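Side-chain contacts in carboxylase (Deinococcus radiodurans, PDB 5H80), which probably carries out the ATP-dependent carboxylation of biotin through its biotin carboxylase domain, as one part of a single-chain, multi-domain carboxylase: residues V427-A432 with L438-T443; T395-P400 with A442-E447; F269-H274 with E329-T334; V259-Q264 with L457-A462. All blocks are in the same frame, centred on the assembly; numbering follows the deposited sequence.

Contact 1 (V427-A432 with L438-T443); sequences VHRRDA and LRQAAT. With EDO (1,2-ethanediol), chain D.
Gln440 reaches from its helix across to Val427, His428 and Arg429, the last residues of the strand that leads into that helix. The motif is a β-strand–turn–α-helix unit of the biotin carboxylase C-terminal domain: helix 434-446 turns back over the antiparallel sheet containing strand 421-429. Strand 427-429 and helix 438-443 run roughly antiparallel but askew, their directions 143° apart and their axes 8.4 Å apart at closest approach. The Gln440 side chain leaves the helix with CG trans to N (chi1 -170°) and stays extended, which carries its amide to the strand. Gln440 CB only grazes Val427, whereas Gln440 CG and Gln440 CD pass 3.5 Å and 3.4 Å from Val427 CG1. This methyl therefore packs along the whole stem, and its approach to the amide nitrogen, 3.1 Å from Val427 CG1 to Gln440 NE2, is tight. Val427 CG2, the second methyl, lies against Ala441 CA and CB.

At the tip the two amide atoms are used differently. Gln440 NE2 donates to His428 O at 3.0 Å, coming from well above the carbonyl plane, 50° out of it. Gln440 OE1 accepts from Arg429 NH1 at 2.8 Å, with the donor lying in the amide carbonyl plane. Two bonds thus fix the rotation of the amide. Arg429 is itself anchored by Asp431, and its NH2 also donates to Ala53 O of the second subunit, placing this corner at the dimer interface. The grip on Asp431 is side-on and two-pronged: Arg429 NE meets Asp431 OD1 at 2.7 Å, while Arg429 NH2 meets Asp431 OD2 at 3.0 Å.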
loop_
_atom_site.group_PDB
_atom_site.type_symbol
_atom_site.label_atom_id
_atom_site.label_comp_id
_atom_site.label_asym_id
_atom_site.label_seq_id
_atom_site.Cartn_x
_atom_site.Cartn_y
_atom_site.Cartn_z
ATOM N N VAL A 427 -1.717 4.479 -7.180
ATOM C CA VAL A 427 -2.613 3.326 -7.233
ATOM C C VAL A 427 -1.926 2.193 -7.953
ATOM O O VAL A 427 -1.176 2.408 -8.908
ATOM C CB VAL A 427 -3.896 3.691 -7.852
ATOM C CG1 VAL A 427 -4.698 2.493 -8.174
ATOM C CG2 VAL A 427 -4.715 4.587 -6.938
ATOM N N HIS A 428 -2.119 0.962 -7.466
ATOM C CA HIS A 428 -1.308 -0.201 -7.940
ATOM C C HIS A 428 -2.155 -1.464 -8.047
ATOM O O HIS A 428 -3.068 -1.620 -7.315
ATOM C CB HIS A 428 -0.192 -0.464 -7.008
ATOM C CG HIS A 428 0.592 -1.703 -7.278
ATOM N ND1 HIS A 428 0.674 -2.733 -6.347
ATOM C CD2 HIS A 428 1.420 -2.061 -8.301
ATOM C CE1 HIS A 428 1.515 -3.658 -6.787
ATOM N NE2 HIS A 428 1.946 -3.289 -7.986
ATOM N N ARG A 429 -2.015 -2.132 -9.179
ATOM C CA ARG A 429 -2.620 -3.413 -9.303
ATOM C C ARG A 429 -1.718 -4.408 -9.958
ATOM O O ARG A 429 -0.614 -4.100 -10.511
ATOM C CB ARG A 429 -3.875 -3.275 -10.056
ATOM C CG ARG A 429 -3.713 -2.835 -11.455
ATOM C CD ARG A 429 -5.095 -2.395 -11.951
ATOM N NE ARG A 429 -5.989 -3.510 -12.296
ATOM C CZ ARG A 429 -7.310 -3.567 -12.057
ATOM N NH1 ARG A 429 -7.923 -2.642 -11.372
ATOM N NH2 ARG A 429 -8.021 -4.583 -12.529
ATOM N N ARG A 430 -2.090 -5.662 -9.810
ATOM C CA ARG A 430 -1.163 -6.729 -10.227
ATOM C C ARG A 430 -1.448 -7.404 -11.580
ATOM O O ARG A 430 -0.759 -8.375 -11.885
ATOM C CB ARG A 430 -1.160 -7.833 -9.201
ATOM C CG ARG A 430 -0.535 -7.430 -7.880
ATOM C CD ARG A 430 -1.468 -7.838 -6.775
ATOM N NE ARG A 430 -1.129 -7.290 -5.452
ATOM C CZ ARG A 430 0.081 -6.943 -4.975
ATOM N NH1 ARG A 430 0.137 -6.471 -3.720
ATOM N NH2 ARG A 430 1.215 -7.163 -5.603
ATOM N N ASP A 431 -2.430 -6.954 -12.315
ATOM C CA ASP A 431 -2.706 -7.356 -13.738
ATOM C C ASP A 431 -2.030 -6.316 -14.704
ATOM O O ASP A 431 -1.304 -5.423 -14.236
ATOM C CB ASP A 431 -4.214 -7.521 -13.979
ATOM C CG ASP A 431 -4.946 -6.241 -13.982
ATOM O OD1 ASP A 431 -4.346 -5.195 -13.670
ATOM O OD2 ASP A 431 -6.179 -6.227 -14.147
ATOM N N ALA A 432 -2.259 -6.428 -16.010
ATOM C CA ALA A 432 -1.424 -5.628 -16.951
ATOM C C ALA A 432 -2.191 -4.578 -17.718
ATOM O O ALA A 432 -1.554 -3.675 -18.287
ATOM C CB ALA A 432 -0.766 -6.544 -17.989
ATOM N N LEU A 438 -6.614 2.863 -14.753
ATOM C CA LEU A 438 -7.205 4.166 -14.781
ATOM C C LEU A 438 -8.560 4.305 -13.981
ATOM O O LEU A 438 -8.800 5.309 -13.342
ATOM C CB LEU A 438 -7.364 4.584 -16.201
ATOM C CG LEU A 438 -6.044 4.624 -16.924
ATOM C CD1 LEU A 438 -6.527 4.751 -18.327
ATOM C CD2 LEU A 438 -5.150 5.813 -16.527
ATOM N N ARG A 439 -9.413 3.264 -14.087
ATOM C CA ARG A 439 -10.737 3.124 -13.452
ATOM C C ARG A 439 -10.466 3.095 -11.939
ATOM O O ARG A 439 -11.086 3.865 -11.186
ATOM C CB ARG A 439 -11.493 1.830 -13.923
ATOM C CG ARG A 439 -12.099 1.869 -15.312
ATOM C CD ARG A 439 -12.363 0.463 -15.922
ATOM N NE ARG A 439 -12.697 0.580 -17.362
ATOM C CZ ARG A 439 -12.419 -0.361 -18.292
ATOM N NH1 ARG A 439 -11.821 -1.496 -17.943
ATOM N NH2 ARG A 439 -12.754 -0.164 -19.596
ATOM N N GLN A 440 -9.519 2.306 -11.489
ATOM C CA GLN A 440 -9.137 2.232 -10.070
ATOM C C GLN A 440 -8.652 3.544 -9.529
ATOM O O GLN A 440 -9.002 3.959 -8.434
ATOM C CB GLN A 440 -8.103 1.167 -9.901
ATOM C CG GLN A 440 -7.765 0.783 -8.472
ATOM C CD GLN A 440 -6.674 -0.323 -8.411
ATOM O OE1 GLN A 440 -6.643 -1.228 -9.266
ATOM N NE2 GLN A 440 -5.787 -0.259 -7.402
ATOM N N ALA A 441 -7.805 4.216 -10.324
ATOM C CA ALA A 441 -7.311 5.518 -9.911
ATOM C C ALA A 441 -8.395 6.605 -9.824
ATOM O O ALA A 441 -8.434 7.335 -8.803
ATOM C CB ALA A 441 -6.233 5.964 -10.806
ATOM N N ALA A 442 -9.338 6.604 -10.815
ATOM C CA ALA A 442 -10.466 7.523 -10.770
ATOM C C ALA A 442 -11.331 7.282 -9.534
ATOM O O ALA A 442 -11.699 8.208 -8.804
ATOM C CB ALA A 442 -11.265 7.461 -12.053
ATOM N N THR A 443 -11.598 6.012 -9.217
ATOM C CA THR A 443 -12.325 5.705 -7.979
ATOM C C THR A 443 -11.656 6.218 -6.698
ATOM O O THR A 443 -12.289 6.900 -5.841
ATOM C CB THR A 443 -12.682 4.243 -7.942
ATOM O OG1 THR A 443 -13.436 3.940 -9.132
ATOM C CG2 THR A 443 -13.385 3.918 -6.688
HETATM C C1 EDO D . -4.528 -6.403 -3.348
HETATM O O1 EDO D . -3.553 -6.573 -4.398
HETATM C C2 EDO D . -3.788 -6.197 -2.040
HETATM O O2 EDO D . -2.425 -5.802 -2.142
#

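Contact 2 (T395-P400 with A442-E447); sequences TPPGGP and ATALSE
Two flat groups define this contact, the peptide carbonyl of Ala444 and the carboxylate of Glu447, and the puckered ring of Pro397 is laid against the first. The CB and CG side of the proline ring meets the carbonyl oxygen, with Pro397 CB 3.3 Å from Ala444 O, and the ring also touches Val402, Val404 and Phe448. The carboxylate presents OE1 to two waters on the way to the loop. In fold terms, the loop joining strands 393-395 and 402-406 packs on the C-terminal end of helix 434-446, within the biotin carboxylase C-terminal domain.

No direct hydrogen bond crosses between the segments. The dry part is small: besides the carbonyl contact, Pro397 CB stands 4.1 Å from Ala444 CB. The same Ala444 O accepts the backbone N of Glu447 at 3.0 Å, so the oxygen that supports the proline also takes part in the final turn of the helix. Beyond it, Thr395 O and Glu447 O approach each other as two acceptors, and water 1 bridges close by, donating to Pro396 O and Glu447 O.

The remaining polar link runs through Glu447. Its chain continues extended at chi2 (171°), placing OE1 one water away from Gly398. Arg49 of the second subunit makes a salt bridge to OE1, so this water-bridged seam belongs to the dimer interface. Water 2 accepts from Gly398 N and donates to Glu447 OE1 at 2.8 Å. Water 3 donates twice, to Gly398 O at 2.8 Å and to Glu447 OE1 at 2.6 Å.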
loop_
_atom_site.group_PDB
_atom_site.type_symbol
_atom_site.label_atom_id
_atom_site.label_comp_id
_atom_site.label_asym_id
_atom_site.label_seq_id
_atom_site.Cartn_x
_atom_site.Cartn_y
_atom_site.Cartn_z
ATOM N N THR A 395 -9.451 13.964 3.827
ATOM C CA THR A 395 -9.602 12.540 4.139
ATOM C C THR A 395 -9.202 11.845 2.826
ATOM O O THR A 395 -10.005 11.692 1.924
ATOM C CB THR A 395 -11.010 12.165 4.557
ATOM O OG1 THR A 395 -11.402 13.056 5.623
ATOM C CG2 THR A 395 -11.051 10.751 5.037
ATOM N N PRO A 396 -7.907 11.563 2.728
ATOM C CA PRO A 396 -7.397 10.929 1.476
ATOM C C PRO A 396 -7.950 9.512 1.332
ATOM O O PRO A 396 -8.376 8.922 2.305
ATOM C CB PRO A 396 -5.864 10.922 1.684
ATOM C CG PRO A 396 -5.629 11.999 2.675
ATOM C CD PRO A 396 -6.797 11.915 3.638
ATOM N N PRO A 397 -7.968 8.984 0.091
ATOM C CA PRO A 397 -8.346 7.626 -0.188
ATOM C C PRO A 397 -7.463 6.630 0.487
ATOM O O PRO A 397 -6.334 6.926 0.766
ATOM C CB PRO A 397 -8.226 7.485 -1.723
ATOM C CG PRO A 397 -7.335 8.579 -2.107
ATOM C CD PRO A 397 -7.365 9.646 -1.075
ATOM N N GLY A 398 -7.975 5.442 0.809
ATOM C CA GLY A 398 -7.135 4.350 1.259
ATOM C C GLY A 398 -7.668 3.001 0.799
ATOM O O GLY A 398 -8.507 2.903 -0.132
ATOM N N GLY A 399 -7.109 2.008 1.403
ATOM C CA GLY A 399 -7.465 0.655 1.283
ATOM C C GLY A 399 -6.572 -0.046 0.233
ATOM O O GLY A 399 -5.512 0.469 -0.112
ATOM N N PRO A 400 -6.895 -1.269 -0.168
ATOM C CA PRO A 400 -6.060 -2.060 -1.015
ATOM C C PRO A 400 -5.677 -1.358 -2.383
ATOM O O PRO A 400 -6.488 -0.593 -2.976
ATOM C CB PRO A 400 -6.874 -3.340 -1.290
ATOM C CG PRO A 400 -8.278 -2.999 -0.980
ATOM C CD PRO A 400 -8.156 -2.014 0.143
ATOM N N ALA A 442 -9.338 6.604 -10.815
ATOM C CA ALA A 442 -10.466 7.523 -10.770
ATOM C C ALA A 442 -11.331 7.282 -9.534
ATOM O O ALA A 442 -11.699 8.208 -8.804
ATOM C CB ALA A 442 -11.265 7.461 -12.053
ATOM N N THR A 443 -11.598 6.012 -9.217
ATOM C CA THR A 443 -12.325 5.705 -7.979
ATOM C C THR A 443 -11.656 6.218 -6.698
ATOM O O THR A 443 -12.289 6.900 -5.841
ATOM C CB THR A 443 -12.682 4.243 -7.942
ATOM O OG1 THR A 443 -13.436 3.940 -9.132
ATOM C CG2 THR A 443 -13.385 3.918 -6.688
ATOM N N ALA A 444 -10.347 5.984 -6.586
ATOM C CA ALA A 444 -9.623 6.454 -5.460
ATOM C C ALA A 444 -9.637 7.974 -5.349
ATOM O O ALA A 444 -9.949 8.516 -4.283
ATOM C CB ALA A 444 -8.184 5.920 -5.528
ATOM N N LEU A 445 -9.436 8.703 -6.434
ATOM C CA LEU A 445 -9.603 10.072 -6.394
ATOM C C LEU A 445 -10.979 10.585 -6.002
ATOM O O LEU A 445 -11.091 11.584 -5.276
ATOM C CB LEU A 445 -9.145 10.686 -7.687
ATOM C CG LEU A 445 -7.663 10.603 -7.894
ATOM C CD1 LEU A 445 -7.464 11.407 -9.184
ATOM C CD2 LEU A 445 -6.886 11.131 -6.678
ATOM N N SER A 446 -12.016 9.835 -6.354
ATOM C CA SER A 446 -13.396 10.245 -6.077
ATOM C C SER A 446 -13.655 10.092 -4.634
ATOM O O SER A 446 -14.618 10.776 -4.108
ATOM C CB SER A 446 -14.372 9.361 -6.871
ATOM O OG SER A 446 -14.503 8.035 -6.273
ATOM N N GLU A 447 -12.814 9.360 -3.882
ATOM C CA GLU A 447 -12.943 9.242 -2.436
ATOM C C GLU A 447 -12.112 10.257 -1.671
ATOM O O GLU A 447 -12.074 10.241 -0.455
ATOM C CB GLU A 447 -12.555 7.805 -1.986
ATOM C CG GLU A 447 -13.624 6.797 -2.298
ATOM C CD GLU A 447 -13.334 5.303 -2.121
ATOM O OE1 GLU A 447 -12.310 4.919 -1.491
ATOM O OE2 GLU A 447 -14.152 4.494 -2.725
HETATM O O HOH W 1 -11.336 8.389 1.780
HETATM O O HOH W 2 -11.028 5.603 0.939
HETATM O O HOH W 3 -9.772 4.583 -1.993
#

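Contact 3 (F269-H274 with E329-T334); sequences FAPAPH and EEWCGT. With EDO (1,2-ethanediol), chain G.
Trp331 lays one face of its indole against the Ala270-Pro271 peptide and the proline ring, and this is the tight part of the contact. The peptide bond before Pro271 is cis, and its atoms settle on the indole: Pro271 N is 3.6 Å above the plane of the Trp331 ring, over its centre, while Ala270 C sits nearer the rim. Pro271 CD makes a CH-pi contact, 3.8 Å from the centroid of the five-membered ring of Trp331 and 20° off its normal. The benzo part is held at two further points: Ala270 CB meets the rim, 3.4 Å from Trp331 CE3, and Pro271 CB lies 3.5 Å from Trp331 CZ2. A chi1 of -179° swings the indole away from its own helix to reach this place. Its NE1 makes a weak hydrogen bond to Pro364 O.

The neighbouring residue, Glu330, partly exposed, faces a polar and less closely packed region. Glu330 OE2 accepts a hydrogen bond from 1,2-ethanediol O1 at 2.7 Å, and the diol also bonds to Arg430 NE of the second subunit. Glu330 OE2 is in addition salt-bridged to Arg403.

The arrangement is a cis-proline stacked on an indole within the ATP-binding (ATP-grasp type) region, joining helix 325-332 to the end of strand 264-270, whose antiparallel sheet also takes in strands 367-374 and 421-429.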
loop_
_atom_site.group_PDB
_atom_site.type_symbol
_atom_site.label_atom_id
_atom_site.label_comp_id
_atom_site.label_asym_id
_atom_site.label_seq_id
_atom_site.Cartn_x
_atom_site.Cartn_y
_atom_site.Cartn_z
ATOM N N PHE A 269 3.314 7.045 -14.719
ATOM C CA PHE A 269 3.021 5.596 -14.836
ATOM C C PHE A 269 4.304 4.708 -14.704
ATOM O O PHE A 269 5.365 5.038 -15.146
ATOM C CB PHE A 269 2.326 5.341 -16.148
ATOM C CG PHE A 269 1.063 5.949 -16.258
ATOM C CD1 PHE A 269 -0.088 5.202 -16.104
ATOM C CD2 PHE A 269 0.912 7.297 -16.572
ATOM C CE1 PHE A 269 -1.293 5.749 -16.272
ATOM C CE2 PHE A 269 -0.361 7.841 -16.780
ATOM C CZ PHE A 269 -1.455 7.085 -16.532
ATOM N N ALA A 270 4.258 3.543 -14.004
ATOM C CA ALA A 270 5.409 2.609 -13.965
ATOM C C ALA A 270 4.644 1.217 -14.077
ATOM O O ALA A 270 3.752 0.902 -13.202
ATOM C CB ALA A 270 6.292 2.734 -12.791
ATOM N N PRO A 271 4.856 0.462 -15.148
ATOM C CA PRO A 271 5.678 0.728 -16.296
ATOM C C PRO A 271 5.151 1.791 -17.199
ATOM O O PRO A 271 4.016 2.287 -17.103
ATOM C CB PRO A 271 5.642 -0.598 -17.058
ATOM C CG PRO A 271 4.274 -1.156 -16.751
ATOM C CD PRO A 271 3.996 -0.751 -15.344
ATOM N N ALA A 272 5.986 2.166 -18.154
ATOM C CA ALA A 272 5.482 2.856 -19.312
ATOM C C ALA A 272 4.480 2.026 -20.152
ATOM O O ALA A 272 4.946 0.997 -20.660
ATOM C CB ALA A 272 6.666 3.257 -20.204
ATOM N N PRO A 273 3.230 2.474 -20.292
ATOM C CA PRO A 273 2.233 1.622 -21.048
ATOM C C PRO A 273 2.563 1.416 -22.479
ATOM O O PRO A 273 3.043 2.354 -23.152
ATOM C CB PRO A 273 0.892 2.253 -20.779
ATOM C CG PRO A 273 1.105 3.271 -19.689
ATOM C CD PRO A 273 2.567 3.617 -19.612
ATOM N N HIS A 274 2.406 0.170 -22.992
ATOM C CA HIS A 274 2.481 -0.072 -24.436
ATOM C C HIS A 274 3.882 0.241 -24.990
ATOM O O HIS A 274 3.985 1.006 -25.970
ATOM C CB HIS A 274 1.398 0.730 -25.204
ATOM C CG HIS A 274 0.022 0.388 -24.808
ATOM N ND1 HIS A 274 -0.388 -0.926 -24.720
ATOM C CD2 HIS A 274 -1.020 1.139 -24.395
ATOM C CE1 HIS A 274 -1.648 -0.965 -24.325
ATOM N NE2 HIS A 274 -2.025 0.266 -24.036
ATOM N N GLU A 329 8.385 2.482 -6.629
ATOM C CA GLU A 329 8.315 1.751 -5.324
ATOM C C GLU A 329 7.152 0.777 -5.344
ATOM O O GLU A 329 7.326 -0.388 -4.954
ATOM C CB GLU A 329 8.178 2.798 -4.168
ATOM C CG GLU A 329 9.503 3.537 -3.924
ATOM C CD GLU A 329 9.513 4.301 -2.576
ATOM O OE1 GLU A 329 8.434 4.693 -2.107
ATOM O OE2 GLU A 329 10.576 4.469 -1.989
ATOM N N GLU A 330 5.963 1.192 -5.670
ATOM C CA GLU A 330 4.794 0.311 -5.532
ATOM C C GLU A 330 4.770 -0.753 -6.665
ATOM O O GLU A 330 4.365 -1.948 -6.404
ATOM C CB GLU A 330 3.536 1.164 -5.461
ATOM C CG GLU A 330 3.310 2.084 -4.247
ATOM C CD GLU A 330 3.477 1.401 -3.014
ATOM O OE1 GLU A 330 2.797 0.344 -2.823
ATOM O OE2 GLU A 330 4.342 1.759 -2.252
ATOM N N TRP A 331 5.081 -0.369 -7.903
ATOM C CA TRP A 331 5.253 -1.339 -8.972
ATOM C C TRP A 331 6.298 -2.425 -8.630
ATOM O O TRP A 331 6.004 -3.649 -8.786
ATOM C CB TRP A 331 5.577 -0.640 -10.306
ATOM C CG TRP A 331 5.747 -1.550 -11.458
ATOM C CD1 TRP A 331 5.013 -2.732 -11.754
ATOM C CD2 TRP A 331 6.693 -1.411 -12.458
ATOM N NE1 TRP A 331 5.462 -3.272 -12.912
ATOM C CE2 TRP A 331 6.472 -2.455 -13.407
ATOM C CE3 TRP A 331 7.670 -0.410 -12.760
ATOM C CZ2 TRP A 331 7.199 -2.562 -14.575
ATOM C CZ3 TRP A 331 8.427 -0.564 -13.865
ATOM C CH2 TRP A 331 8.207 -1.660 -14.806
ATOM N N CYS A 332 7.514 -2.038 -8.215
ATOM C CA CYS A 332 8.662 -2.923 -8.057
ATOM C C CYS A 332 8.654 -3.617 -6.679
ATOM O O CYS A 332 9.364 -4.595 -6.483
ATOM C CB CYS A 332 9.970 -2.180 -8.271
ATOM S SG CYS A 332 10.223 -1.590 -9.987
ATOM N N GLY A 333 7.909 -3.087 -5.691
ATOM C CA GLY A 333 7.986 -3.519 -4.292
ATOM C C GLY A 333 9.341 -3.295 -3.703
ATOM O O GLY A 333 10.099 -4.261 -3.458
ATOM N N THR A 334 9.749 -2.004 -3.667
ATOM C CA THR A 334 11.060 -1.660 -3.199
ATOM C C THR A 334 10.867 -0.314 -2.468
ATOM O O THR A 334 10.027 0.506 -2.907
ATOM C CB THR A 334 12.080 -1.536 -4.390
ATOM O OG1 THR A 334 13.396 -1.523 -3.923
ATOM C CG2 THR A 334 12.033 -0.288 -5.239
HETATM C C1 EDO G . 6.887 1.319 -0.138
HETATM O O1 EDO G . 6.374 0.378 -1.100
HETATM C C2 EDO G . 8.339 1.162 0.186
HETATM O O2 EDO G . 8.416 -0.223 0.585
#

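Contact 4 (V259-Q264 with L457-A462); sequences VQRRHQ and LAFLQA
Phe459 and Arg261 make this contact alone, the aromatic ring lying flat against the guanidinium. Helix 457-465 opens at Leu457, whose backbone N is bonded to Thr455 OG1 and whose side chain turns to Leu445 and Phe448. Ala458 faces Tyr493. Next comes Phe459; its side chain and that of Arg261 approach from opposite directions and overlap face to face. The guanidinium and ring centres are 4.2 Å apart and their planes differ by 21°. CZ of Arg261 stands 4.3 Å from the centroid of the Phe459 ring and 15° off its normal, the geometry of a cation-pi pair. Arg261 NH1 is shifted toward the rim, 3.7 Å from Phe459 CD2. Leu460 then packs on Leu445, and Ala462 donates its N to Ala458 O, continuing the helix.

On the other side, Arg261 starts the type I' turn of a tight β-hairpin, paired with Gln264 by two backbone bonds: Arg261 N to Gln264 O and Gln264 N to Arg261 O. Around the stack, Leu479 of helix 478-481 touches both partners; helix 483-490 adds Leu483 against Arg261, and Leu486 and Val487 against Phe459. The pair thus sits between the edge strand 260-261 and three helices near the C-terminus.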
loop_
_atom_site.group_PDB
_atom_site.type_symbol
_atom_site.label_atom_id
_atom_site.label_comp_id
_atom_site.label_asym_id
_atom_site.label_seq_id
_atom_site.Cartn_x
_atom_site.Cartn_y
_atom_site.Cartn_z
ATOM N N VAL A 259 1.918 13.011 -19.572
ATOM C CA VAL A 259 0.798 13.922 -19.314
ATOM C C VAL A 259 1.304 15.084 -18.376
ATOM O O VAL A 259 1.615 14.905 -17.188
ATOM C CB VAL A 259 -0.368 13.150 -18.682
ATOM C CG1 VAL A 259 -1.461 14.128 -18.307
ATOM C CG2 VAL A 259 -0.826 11.990 -19.605
ATOM N N GLN A 260 1.547 16.233 -19.039
ATOM C CA GLN A 260 2.133 17.449 -18.404
ATOM C C GLN A 260 1.304 18.644 -18.760
ATOM O O GLN A 260 0.740 18.638 -19.787
ATOM C CB GLN A 260 3.497 17.709 -18.993
ATOM C CG GLN A 260 4.390 16.549 -18.865
ATOM C CD GLN A 260 5.787 16.714 -19.379
ATOM O OE1 GLN A 260 6.211 17.804 -19.733
ATOM N NE2 GLN A 260 6.558 15.620 -19.306
ATOM N N ARG A 261 1.246 19.622 -17.882
ATOM C CA ARG A 261 0.459 20.884 -18.087
ATOM C C ARG A 261 1.542 21.929 -18.076
ATOM O O ARG A 261 2.256 22.044 -17.071
ATOM C CB ARG A 261 -0.522 21.149 -17.001
ATOM C CG ARG A 261 -1.469 22.334 -17.263
ATOM C CD ARG A 261 -2.233 22.545 -15.976
ATOM N NE ARG A 261 -3.597 23.066 -16.139
ATOM C CZ ARG A 261 -4.656 22.747 -15.361
ATOM N NH1 ARG A 261 -4.560 21.837 -14.378
ATOM N NH2 ARG A 261 -5.847 23.332 -15.570
ATOM N N ARG A 262 1.785 22.586 -19.207
ATOM C CA ARG A 262 2.960 23.504 -19.304
ATOM C C ARG A 262 4.210 22.960 -18.615
ATOM O O ARG A 262 4.800 23.624 -17.774
ATOM C CB ARG A 262 2.618 24.898 -18.716
ATOM C CG ARG A 262 1.487 25.623 -19.440
ATOM C CD ARG A 262 1.278 27.035 -18.918
ATOM N NE ARG A 262 0.566 27.894 -19.874
ATOM C CZ ARG A 262 0.150 29.137 -19.617
ATOM N NH1 ARG A 262 0.351 29.697 -18.422
ATOM N NH2 ARG A 262 -0.482 29.830 -20.559
ATOM N N HIS A 263 4.583 21.733 -18.951
ATOM C CA HIS A 263 5.825 21.113 -18.455
ATOM C C HIS A 263 5.818 20.665 -16.969
ATOM O O HIS A 263 6.814 20.114 -16.508
ATOM C CB HIS A 263 7.062 22.010 -18.766
ATOM C CG HIS A 263 7.246 22.297 -20.230
ATOM N ND1 HIS A 263 6.726 23.421 -20.841
ATOM C CD2 HIS A 263 7.874 21.595 -21.205
ATOM C CE1 HIS A 263 7.008 23.389 -22.130
ATOM N NE2 HIS A 263 7.717 22.301 -22.375
ATOM N N GLN A 264 4.705 20.822 -16.264
ATOM C CA GLN A 264 4.479 20.203 -14.926
ATOM C C GLN A 264 3.801 18.804 -15.052
ATOM O O GLN A 264 2.725 18.675 -15.588
ATOM C CB GLN A 264 3.570 21.075 -14.063
ATOM C CG GLN A 264 3.895 22.568 -13.988
ATOM C CD GLN A 264 5.375 22.871 -14.089
ATOM O OE1 GLN A 264 5.911 23.062 -15.191
ATOM N NE2 GLN A 264 6.048 22.929 -12.946
ATOM N N LEU A 457 -8.743 17.920 -8.291
ATOM C CA LEU A 457 -9.342 16.590 -8.317
ATOM C C LEU A 457 -10.304 16.300 -9.470
ATOM O O LEU A 457 -10.211 15.237 -10.110
ATOM C CB LEU A 457 -9.958 16.190 -7.004
ATOM C CG LEU A 457 -9.037 15.918 -5.832
ATOM C CD1 LEU A 457 -9.845 16.104 -4.591
ATOM C CD2 LEU A 457 -8.484 14.479 -5.857
ATOM N N ALA A 458 -11.145 17.253 -9.828
ATOM C CA ALA A 458 -11.995 17.068 -11.064
ATOM C C ALA A 458 -11.232 16.990 -12.337
ATOM O O ALA A 458 -11.579 16.227 -13.224
ATOM C CB ALA A 458 -13.079 18.170 -11.175
ATOM N N PHE A 459 -10.215 17.832 -12.483
ATOM C CA PHE A 459 -9.387 17.785 -13.646
ATOM C C PHE A 459 -8.632 16.440 -13.873
ATOM O O PHE A 459 -8.634 15.918 -14.975
ATOM C CB PHE A 459 -8.494 18.940 -13.633
ATOM C CG PHE A 459 -7.730 19.113 -14.899
ATOM C CD1 PHE A 459 -8.324 19.778 -15.985
ATOM C CD2 PHE A 459 -6.448 18.674 -15.038
ATOM C CE1 PHE A 459 -7.647 19.957 -17.177
ATOM C CE2 PHE A 459 -5.806 18.824 -16.237
ATOM C CZ PHE A 459 -6.356 19.476 -17.295
ATOM N N LEU A 460 -8.136 15.876 -12.756
ATOM C CA LEU A 460 -7.482 14.533 -12.678
ATOM C C LEU A 460 -8.449 13.476 -13.120
ATOM O O LEU A 460 -8.046 12.670 -13.950
ATOM C CB LEU A 460 -6.982 14.258 -11.233
ATOM C CG LEU A 460 -5.659 15.036 -10.916
ATOM C CD1 LEU A 460 -5.219 14.896 -9.453
ATOM C CD2 LEU A 460 -4.474 14.904 -11.826
ATOM N N GLN A 461 -9.716 13.532 -12.668
ATOM C CA GLN A 461 -10.732 12.619 -13.110
ATOM C C GLN A 461 -11.046 12.784 -14.611
ATOM O O GLN A 461 -11.143 11.754 -15.327
ATOM C CB GLN A 461 -11.934 12.653 -12.164
ATOM C CG GLN A 461 -11.660 11.841 -10.897
ATOM C CD GLN A 461 -12.556 12.212 -9.770
ATOM O OE1 GLN A 461 -12.296 13.174 -8.992
ATOM N NE2 GLN A 461 -13.639 11.504 -9.672
ATOM N N ALA A 462 -11.044 13.999 -15.168
ATOM C CA ALA A 462 -11.305 14.104 -16.600
ATOM C C ALA A 462 -10.185 13.444 -17.423
ATOM O O ALA A 462 -10.391 12.798 -18.498
ATOM C CB ALA A 462 -11.512 15.550 -17.012
#

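Overall arrangement
Contacts 1 and 2 share helix 434-446, with centres about 11 Å apart, and meet where Val427 CG2 lies 4.0 Å from Ala444 CB. Contact 3 is about 12 Å from contact 1, centre to centre, and touches it where His428 packs on Glu330 and Trp331, and Leu438 on Phe269. Contact 4 lies about 17 Å, centre to centre, from both contact 1 and contact 2; Leu445 CD1 of contact 2 packs 3.5 Å from Leu460 CB of contact 4. Contacts 1, 3 and 4 reach the same antiparallel sheet. The two 1,2-ethanediols, probably from the crystallisation liquor, link contacts 1 and 3 across the dimer, each joining Arg430 of one subunit to Glu330 of the other.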